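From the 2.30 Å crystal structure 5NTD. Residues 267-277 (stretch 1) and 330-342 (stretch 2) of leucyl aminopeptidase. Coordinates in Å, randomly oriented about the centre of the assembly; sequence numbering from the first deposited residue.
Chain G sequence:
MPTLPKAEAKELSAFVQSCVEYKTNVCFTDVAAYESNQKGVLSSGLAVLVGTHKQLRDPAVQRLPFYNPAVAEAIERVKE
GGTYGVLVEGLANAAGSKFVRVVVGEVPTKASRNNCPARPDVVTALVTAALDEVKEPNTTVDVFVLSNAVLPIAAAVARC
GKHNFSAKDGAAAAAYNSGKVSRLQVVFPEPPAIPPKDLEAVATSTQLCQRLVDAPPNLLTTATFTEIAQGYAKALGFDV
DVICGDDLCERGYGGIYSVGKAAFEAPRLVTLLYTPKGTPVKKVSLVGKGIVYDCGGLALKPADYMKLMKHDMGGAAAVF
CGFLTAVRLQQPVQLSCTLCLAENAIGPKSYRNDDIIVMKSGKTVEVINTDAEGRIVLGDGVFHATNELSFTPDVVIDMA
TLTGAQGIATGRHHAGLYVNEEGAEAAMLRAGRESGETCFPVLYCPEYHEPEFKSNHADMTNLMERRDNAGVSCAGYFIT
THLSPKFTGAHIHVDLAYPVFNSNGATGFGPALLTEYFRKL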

# COMPACT_ATOMS: atom_id res chain seq x y z
N PRO G 267 -4.13 27.03 20.26
CA PRO G 267 -4.71 27.65 19.08
C PRO G 267 -5.18 29.04 19.41
O PRO G 267 -5.46 29.35 20.57
CB PRO G 267 -5.91 26.77 18.78
CG PRO G 267 -6.28 26.19 20.09
CD PRO G 267 -5.01 26.00 20.83
N ARG G 268 -5.27 29.87 18.38
CA ARG G 268 -5.76 31.24 18.51
C ARG G 268 -6.63 31.61 17.35
O ARG G 268 -6.29 31.33 16.21
CB ARG G 268 -4.57 32.22 18.60
CG ARG G 268 -3.88 32.18 19.96
CD ARG G 268 -2.39 32.23 19.77
NE ARG G 268 -1.64 32.53 20.98
CZ ARG G 268 -0.93 31.66 21.69
NH1 ARG G 268 -0.84 30.40 21.35
NH2 ARG G 268 -0.23 32.10 22.72
N LEU G 269 -7.70 32.29 17.66
CA LEU G 269 -8.49 33.02 16.68
C LEU G 269 -8.11 34.50 16.81
O LEU G 269 -8.45 35.18 17.77
CB LEU G 269 -9.96 32.82 16.91
CG LEU G 269 -10.86 33.08 15.71
CD1 LEU G 269 -10.64 32.09 14.58
CD2 LEU G 269 -12.31 33.02 16.17
N VAL G 270 -7.40 34.98 15.81
CA VAL G 270 -6.86 36.33 15.79
C VAL G 270 -7.58 37.19 14.76
O VAL G 270 -7.50 36.92 13.56
CB VAL G 270 -5.38 36.32 15.48
CG1 VAL G 270 -4.81 37.73 15.47
CG2 VAL G 270 -4.62 35.49 16.49
N THR G 271 -8.27 38.23 15.22
CA THR G 271 -8.98 39.11 14.32
C THR G 271 -8.38 40.51 14.33
O THR G 271 -8.22 41.13 15.37
CB THR G 271 -10.49 39.16 14.62
OG1 THR G 271 -11.07 37.85 14.47
CG2 THR G 271 -11.20 40.09 13.66
N LEU G 272 -8.10 41.00 13.13
CA LEU G 272 -7.54 42.32 12.91
C LEU G 272 -8.59 43.20 12.22
O LEU G 272 -9.34 42.72 11.37
CB LEU G 272 -6.29 42.26 12.04
CG LEU G 272 -5.33 41.12 12.37
CD1 LEU G 272 -4.16 41.12 11.40
CD2 LEU G 272 -4.83 41.25 13.78
N LEU G 273 -8.64 44.48 12.62
CA LEU G 273 -9.61 45.44 12.05
C LEU G 273 -8.96 46.66 11.50
O LEU G 273 -8.14 47.28 12.13
CB LEU G 273 -10.62 45.89 13.07
CG LEU G 273 -11.56 44.81 13.59
CD1 LEU G 273 -12.30 45.32 14.84
CD2 LEU G 273 -12.57 44.42 12.50
N TYR G 274 -9.40 47.01 10.31
CA TYR G 274 -9.01 48.25 9.68
C TYR G 274 -10.24 48.93 9.12
O TYR G 274 -11.00 48.36 8.32
CB TYR G 274 -8.00 47.98 8.56
CG TYR G 274 -7.85 49.10 7.56
CD1 TYR G 274 -7.22 50.30 7.90
CD2 TYR G 274 -8.31 48.94 6.25
CE1 TYR G 274 -7.05 51.30 6.96
CE2 TYR G 274 -8.16 49.94 5.30
CZ TYR G 274 -7.53 51.11 5.66
OH TYR G 274 -7.39 52.09 4.71
N THR G 275 -10.44 50.17 9.54
CA THR G 275 -11.51 51.02 9.00
C THR G 275 -10.86 52.24 8.40
O THR G 275 -10.20 52.99 9.11
CB THR G 275 -12.51 51.42 10.09
OG1 THR G 275 -13.02 50.22 10.69
CG2 THR G 275 -13.69 52.22 9.52
N PRO G 276 -11.03 52.46 7.09
CA PRO G 276 -10.47 53.66 6.47
C PRO G 276 -11.16 54.99 6.88
O PRO G 276 -12.26 54.98 7.45
CB PRO G 276 -10.71 53.45 4.97
CG PRO G 276 -11.87 52.53 4.89
CD PRO G 276 -11.86 51.70 6.15
N LYS G 277 -10.47 56.08 6.61
CA LYS G 277 -10.99 57.46 6.78
C LYS G 277 -12.10 57.54 5.78
O LYS G 277 -11.96 57.13 4.65
CB LYS G 277 -9.92 58.54 6.51
N GLN G 330 -3.59 52.55 2.60
CA GLN G 330 -4.86 53.19 2.98
C GLN G 330 -5.90 53.00 1.91
O GLN G 330 -6.57 53.94 1.49
CB GLN G 330 -4.66 54.68 3.27
CG GLN G 330 -3.77 54.86 4.47
CD GLN G 330 -3.56 56.31 4.81
OE1 GLN G 330 -3.35 57.16 3.93
NE2 GLN G 330 -3.63 56.63 6.12
N GLN G 331 -6.04 51.76 1.46
CA GLN G 331 -7.11 51.43 0.51
C GLN G 331 -8.47 51.65 1.19
O GLN G 331 -8.59 51.43 2.40
CB GLN G 331 -6.99 49.99 0.04
CG GLN G 331 -5.79 49.76 -0.86
CD GLN G 331 -5.72 48.33 -1.37
OE1 GLN G 331 -5.30 47.43 -0.64
NE2 GLN G 331 -6.09 48.13 -2.63
N PRO G 332 -9.48 52.12 0.42
CA PRO G 332 -10.76 52.51 0.99
C PRO G 332 -11.74 51.36 1.17
O PRO G 332 -12.91 51.45 0.80
CB PRO G 332 -11.30 53.52 -0.02
CG PRO G 332 -10.73 53.08 -1.33
CD PRO G 332 -9.41 52.43 -1.03
N VAL G 333 -11.25 50.31 1.81
CA VAL G 333 -12.05 49.12 2.12
C VAL G 333 -12.02 48.88 3.59
O VAL G 333 -10.98 48.92 4.23
CB VAL G 333 -11.50 47.84 1.45
CG1 VAL G 333 -12.49 46.72 1.59
CG2 VAL G 333 -11.26 48.07 -0.03
N GLN G 334 -13.18 48.66 4.15
CA GLN G 334 -13.24 48.31 5.55
C GLN G 334 -12.96 46.82 5.63
O GLN G 334 -13.65 46.05 4.99
CB GLN G 334 -14.60 48.62 6.17
CG GLN G 334 -14.63 48.32 7.66
CD GLN G 334 -15.93 48.74 8.28
OE1 GLN G 334 -16.67 49.54 7.72
NE2 GLN G 334 -16.17 48.29 9.49
N LEU G 335 -12.00 46.44 6.46
CA LEU G 335 -11.54 45.06 6.54
C LEU G 335 -11.54 44.49 7.92
O LEU G 335 -11.10 45.14 8.87
CB LEU G 335 -10.08 44.94 6.05
CG LEU G 335 -9.82 45.13 4.56
CD1 LEU G 335 -8.33 45.11 4.31
CD2 LEU G 335 -10.51 44.03 3.76
N SER G 336 -11.99 43.25 8.02
CA SER G 336 -11.59 42.35 9.14
C SER G 336 -10.70 41.27 8.53
O SER G 336 -10.84 40.92 7.37
CB SER G 336 -12.77 41.73 9.85
OG SER G 336 -13.50 40.89 8.98
N CYS G 337 -9.77 40.82 9.32
CA CYS G 337 -8.86 39.74 8.93
C CYS G 337 -8.72 38.78 10.09
O CYS G 337 -8.13 39.08 11.11
CB CYS G 337 -7.49 40.28 8.55
SG CYS G 337 -6.31 38.96 8.11
N THR G 338 -9.33 37.63 9.91
CA THR G 338 -9.40 36.61 10.97
C THR G 338 -8.44 35.47 10.61
O THR G 338 -8.59 34.78 9.61
CB THR G 338 -10.83 36.12 11.20
OG1 THR G 338 -11.63 37.21 11.71
CG2 THR G 338 -10.88 34.97 12.20
N LEU G 339 -7.44 35.30 11.46
CA LEU G 339 -6.45 34.24 11.31
C LEU G 339 -6.85 33.06 12.20
O LEU G 339 -6.98 33.19 13.41
CB LEU G 339 -5.07 34.71 11.71
CG LEU G 339 -4.60 36.01 11.07
CD1 LEU G 339 -3.24 36.37 11.66
CD2 LEU G 339 -4.52 35.92 9.56
N CYS G 340 -7.05 31.92 11.56
CA CYS G 340 -7.46 30.70 12.25
C CYS G 340 -6.20 29.91 12.52
O CYS G 340 -5.78 29.07 11.72
CB CYS G 340 -8.45 29.90 11.43
SG CYS G 340 -9.91 30.83 10.91
N LEU G 341 -5.59 30.19 13.65
CA LEU G 341 -4.26 29.65 13.99
C LEU G 341 -4.34 28.42 14.89
O LEU G 341 -4.93 28.43 15.97
CB LEU G 341 -3.39 30.67 14.68
CG LEU G 341 -3.19 31.97 13.93
CD1 LEU G 341 -2.37 32.95 14.79
CD2 LEU G 341 -2.49 31.75 12.61
N ALA G 342 -3.75 27.35 14.40
CA ALA G 342 -3.67 26.09 15.15
C ALA G 342 -2.58 25.23 14.54
O ALA G 342 -2.26 25.34 13.37
CB ALA G 342 -4.99 25.33 15.10

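This contact is a pair of neighbouring antiparallel strands, 268-274 and the strand that runs through 335-342, zipped together by their backbones and closed at one end by a tyrosine that reaches past the ladder into the loop before its partner strand. The two axes run at 165° and approach to 4.5 Å, and the register holds without a bulge from Arg268 opposite Leu341 to Tyr274 opposite Leu335.

The hydrogen bonds come in reciprocal pairs at every second residue. Arg268 N gives to Leu341 O at 2.8 Å, and Leu341 N returns to Arg268 O at 2.9 Å; Val270 with Leu339, Leu272 with Cys337 and Tyr274 with Leu335 repeat the pattern. The Val270 pair is nearly straight, with 177° at the hydrogen of Val270 N and 170° at that of Leu339 N. Between these rungs, CA-H groups also use the carbonyls: Thr338 CA lies 3.2 Å from Val270 O, and Thr271 CA 3.3 Å from Cys337 O.

Alternation sorts the side chains by face. Arg268, Val270, Leu272 and Tyr274 share one face with Leu341, Leu339, Cys337 and Leu335, which is largely apolar. Here beta-branched Val270 packs both directly across, CB to Leu339 CB at 4.1 Å, and diagonally, CG2 to Leu341 CD1 at 3.8 Å. Arg268 belongs to this face only near its root; the end of its side chain leads away.

The other face carries Leu269, Thr271 and Leu273 against Cys340, Thr338 and Ser336. At its middle, Thr271 and Thr338, both in the m rotamer, form a non-hydrogen-bonded pair, with Thr271 CA and Thr338 CA 4.2 Å apart, the closest spacing among the bridged pairs. Their hydroxyls meet, Thr271 OG1 to Thr338 OG1 at 2.9 Å, a polar link in buried surroundings. Leu269 bends its end nearer, putting CD1 3.7 Å from Thr338 CG2 and 3.9 Å from Cys340 SG.

Tyr274 makes the closing contact and has the largest covered area, 111 Å² of the residue. In the t rotamer its ring extends beyond its bridge partner, and its OH donates to Gln331 O at 2.7 Å, with that carbonyl at the ring edge. Gln331 O also accepts a weak bond from Val333 N at 2.9 Å, so one carbonyl serves both the tyrosine hydroxyl and a bond within the loop. Pro276 continues the packing past the ladder: its CD sits 3.5 Å from Val333 O and its CG 3.9 Å from Pro332 C.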